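Local structure of PTS system, IIA component (Streptococcus pneumoniae serotype 4, 5T3U) at residues 73-78 and 98-103. The protein is a cytoplasmic IIA component of a sugar phosphotransferase system tied to fucose utilization, and probably relays phosphoryl groups during sugar uptake. Numbering follows the deposited sequence.
Sequences VLTDLI and IVTGFN
Val73 to Thr75 and Ile98 to Thr100 run parallel, their short axes 4.7 Å apart at closest approach and inclined by 21°, as neighbouring strands of the beta-alpha-beta unit that crosses over through helix 81-90 in this mannose-type IIA fold. Val99 N donates to Val73 O at 2.8 Å, nearly straight at 167°, and Thr75 N returns a bond to Val99 O at 3.0 Å. Past this ladder the chains stay close, but the bonding becomes irregular: Gly101 N makes a weak, bent bond to Thr75 O, and Gly101, with a positive phi, turns the chain there. Along their outer edge Val99 and Thr100 pair antiparallel with a strand of the second subunit, so the sheet runs on across the interface.

The side chains sort onto two faces. On one, Leu74 and Val99 lie side by side, CD2 against CB, packed against helix 104-112 (both touch Leu106), while the Phe102 ring meets Leu74 obliquely, its CD1 3.7 Å from Leu74 CB. The rim of this ring also meets the backbone: Thr75 O lies near the ring plane, 3.3 Å from CD1. One water bridges the two loops, donating to Asp76 O and Phe102 O. On the other face Thr75 OG1 is hydrogen-bonded to Asn83 ND2 of helix 81-90, and Thr100 OG1, anti to its backbone N (chi1 -168°), shares a 2.9 Å hydrogen bond with that same Thr75 OG1.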
ATOM      1  N   VAL A  73       1.009   9.894 -10.888  1.00 25.66           N
ATOM      2  CA  VAL A  73       0.192   8.710 -10.881  1.00 24.87           C
ATOM      3  C   VAL A  73       0.897   7.678  -9.995  1.00 24.83           C
ATOM      4  O   VAL A  73       2.079   7.332 -10.227  1.00 24.30           O
ATOM      5  CB  VAL A  73       0.011   8.142 -12.325  1.00 25.04           C
ATOM      6  CG1 VAL A  73      -0.871   6.896 -12.319  1.00 23.63           C
ATOM      7  CG2 VAL A  73      -0.587   9.199 -13.257  1.00 25.01           C
ATOM      8  N   LEU A  74       0.183   7.207  -8.979  1.00 24.69           N
ATOM      9  CA  LEU A  74       0.664   6.093  -8.141  1.00 24.69           C
ATOM     10  C   LEU A  74      -0.080   4.847  -8.562  1.00 25.25           C
ATOM     11  O   LEU A  74      -1.319   4.849  -8.622  1.00 24.44           O
ATOM     12  CB  LEU A  74       0.418   6.374  -6.663  1.00 24.33           C
ATOM     13  CG  LEU A  74       1.059   7.638  -6.076  1.00 25.53           C
ATOM     14  CD1 LEU A  74       0.746   7.701  -4.565  1.00 24.10           C
ATOM     15  CD2 LEU A  74       2.571   7.730  -6.352  1.00 24.26           C
ATOM     16  N   THR A  75       0.662   3.795  -8.898  1.00 26.05           N
ATOM     17  CA  THR A  75       0.016   2.532  -9.255  1.00 26.50           C
ATOM     18  C   THR A  75       0.477   1.396  -8.320  1.00 27.20           C
ATOM     19  O   THR A  75       1.543   1.468  -7.699  1.00 25.89           O
ATOM     20  CB  THR A  75       0.294   2.137 -10.708  1.00 27.04           C
ATOM     21  OG1 THR A  75       1.687   1.869 -10.833  1.00 26.76           O
ATOM     22  CG2 THR A  75      -0.149   3.281 -11.707  1.00 25.81           C
ATOM     23  N   ASP A  76      -0.350   0.360  -8.235  1.00 27.60           N
ATOM     24  CA  ASP A  76      -0.163  -0.681  -7.237  1.00 28.69           C
ATOM     25  C   ASP A  76       1.062  -1.556  -7.477  1.00 28.60           C
ATOM     26  O   ASP A  76       1.794  -1.846  -6.539  1.00 28.31           O
ATOM     27  CB  ASP A  76      -1.449  -1.516  -7.024  1.00 27.88           C
ATOM     28  CG  ASP A  76      -2.096  -2.011  -8.335  1.00 30.62           C
ATOM     29  OD1 ASP A  76      -1.681  -1.600  -9.450  1.00 32.37           O
ATOM     30  OD2 ASP A  76      -3.077  -2.801  -8.223  1.00 30.08           O
ATOM     31  N   LEU A  77       1.292  -1.947  -8.731  1.00 28.95           N
ATOM     32  CA  LEU A  77       2.455  -2.743  -9.059  1.00 29.72           C
ATOM     33  C   LEU A  77       2.814  -2.683 -10.565  1.00 30.33           C
ATOM     34  O   LEU A  77       1.947  -2.440 -11.413  1.00 30.59           O
ATOM     35  CB  LEU A  77       2.238  -4.189  -8.581  1.00 28.97           C
ATOM     36  CG  LEU A  77       1.399  -5.165  -9.391  1.00 30.76           C
ATOM     37  CD1 LEU A  77       1.326  -6.519  -8.659  1.00 30.49           C
ATOM     38  CD2 LEU A  77      -0.014  -4.666  -9.707  1.00 30.56           C
ATOM     39  N   ILE A  78       4.088  -2.907 -10.880  1.00 30.31           N
ATOM     40  CA  ILE A  78       4.543  -3.009 -12.258  1.00 32.15           C
ATOM     41  C   ILE A  78       3.817  -4.153 -13.021  1.00 33.00           C
ATOM     42  O   ILE A  78       3.558  -5.221 -12.476  1.00 33.27           O
ATOM     43  CB  ILE A  78       6.100  -3.139 -12.333  1.00 32.12           C
ATOM     44  CG1 ILE A  78       6.642  -2.821 -13.749  1.00 33.09           C
ATOM     45  CG2 ILE A  78       6.579  -4.528 -11.861  1.00 32.04           C
ATOM     46  CD1 ILE A  78       6.648  -1.328 -14.122  1.00 32.41           C
ATOM     47  N   ILE A  98       4.946   8.674 -13.072  1.00 29.61           N
ATOM     48  CA  ILE A  98       4.354   7.383 -12.699  1.00 28.94           C
ATOM     49  C   ILE A  98       5.260   6.668 -11.700  1.00 28.05           C
ATOM     50  O   ILE A  98       6.400   6.340 -12.027  1.00 28.14           O
ATOM     51  CB  ILE A  98       4.114   6.461 -13.933  1.00 29.52           C
ATOM     52  CG1 ILE A  98       3.310   7.208 -15.027  1.00 29.34           C
ATOM     53  CG2 ILE A  98       3.405   5.146 -13.469  1.00 27.16           C
ATOM     54  CD1 ILE A  98       3.291   6.508 -16.371  1.00 24.38           C
ATOM     55  N   VAL A  99       4.763   6.451 -10.477  1.00 27.30           N
ATOM     56  CA  VAL A  99       5.531   5.719  -9.453  1.00 26.13           C
ATOM     57  C   VAL A  99       4.715   4.493  -9.074  1.00 25.75           C
ATOM     58  O   VAL A  99       3.555   4.611  -8.676  1.00 25.00           O
ATOM     59  CB  VAL A  99       5.877   6.591  -8.210  1.00 25.79           C
ATOM     60  CG1 VAL A  99       6.708   5.804  -7.186  1.00 26.60           C
ATOM     61  CG2 VAL A  99       6.658   7.829  -8.629  1.00 24.42           C
ATOM     62  N   THR A 100       5.303   3.311  -9.242  1.00 25.19           N
ATOM     63  CA  THR A 100       4.556   2.100  -8.963  1.00 24.85           C
ATOM     64  C   THR A 100       4.937   1.483  -7.597  1.00 24.67           C
ATOM     65  O   THR A 100       5.881   1.938  -6.962  1.00 24.09           O
ATOM     66  CB  THR A 100       4.641   1.046 -10.115  1.00 24.44           C
ATOM     67  OG1 THR A 100       3.670   0.029  -9.866  1.00 24.67           O
ATOM     68  CG2 THR A 100       5.984   0.391 -10.162  1.00 22.40           C
ATOM     69  N   GLY A 101       4.196   0.469  -7.154  1.00 24.87           N
ATOM     70  CA  GLY A 101       4.519  -0.193  -5.877  1.00 25.04           C
ATOM     71  C   GLY A 101       4.366   0.700  -4.649  1.00 25.95           C
ATOM     72  O   GLY A 101       5.023   0.461  -3.620  1.00 25.82           O
ATOM     73  N   PHE A 102       3.482   1.706  -4.728  1.00 25.72           N
ATOM     74  CA  PHE A 102       3.347   2.696  -3.656  1.00 24.96           C
ATOM     75  C   PHE A 102       2.900   2.122  -2.308  1.00 25.68           C
ATOM     76  O   PHE A 102       2.206   1.092  -2.247  1.00 26.49           O
ATOM     77  CB  PHE A 102       2.400   3.851  -4.064  1.00 25.38           C
ATOM     78  CG  PHE A 102       0.921   3.522  -3.981  1.00 25.34           C
ATOM     79  CD1 PHE A 102       0.235   3.024  -5.088  1.00 26.69           C
ATOM     80  CD2 PHE A 102       0.206   3.765  -2.817  1.00 25.51           C
ATOM     81  CE1 PHE A 102      -1.155   2.726  -5.018  1.00 26.72           C
ATOM     82  CE2 PHE A 102      -1.161   3.468  -2.731  1.00 27.55           C
ATOM     83  CZ  PHE A 102      -1.845   2.954  -3.843  1.00 26.90           C
ATOM     84  N   ASN A 103       3.249   2.837  -1.246  1.00 25.35           N
ATOM     85  CA  ASN A 103       2.841   2.489   0.104  1.00 26.22           C
ATOM     86  C   ASN A 103       2.237   3.731   0.781  1.00 25.83           C
ATOM     87  O   ASN A 103       2.136   4.790   0.165  1.00 25.36           O
ATOM     88  CB  ASN A 103       4.024   1.879   0.895  1.00 25.54           C
ATOM     89  CG  ASN A 103       5.226   2.791   0.951  1.00 26.89           C
ATOM     90  OD1 ASN A 103       5.153   3.949   0.511  1.00 25.25           O
ATOM     91  ND2 ASN A 103       6.350   2.289   1.497  1.00 25.82           N
TER
HETATM   92  O   HOH W   1       1.774  -1.234  -3.940  1.00 23.84           O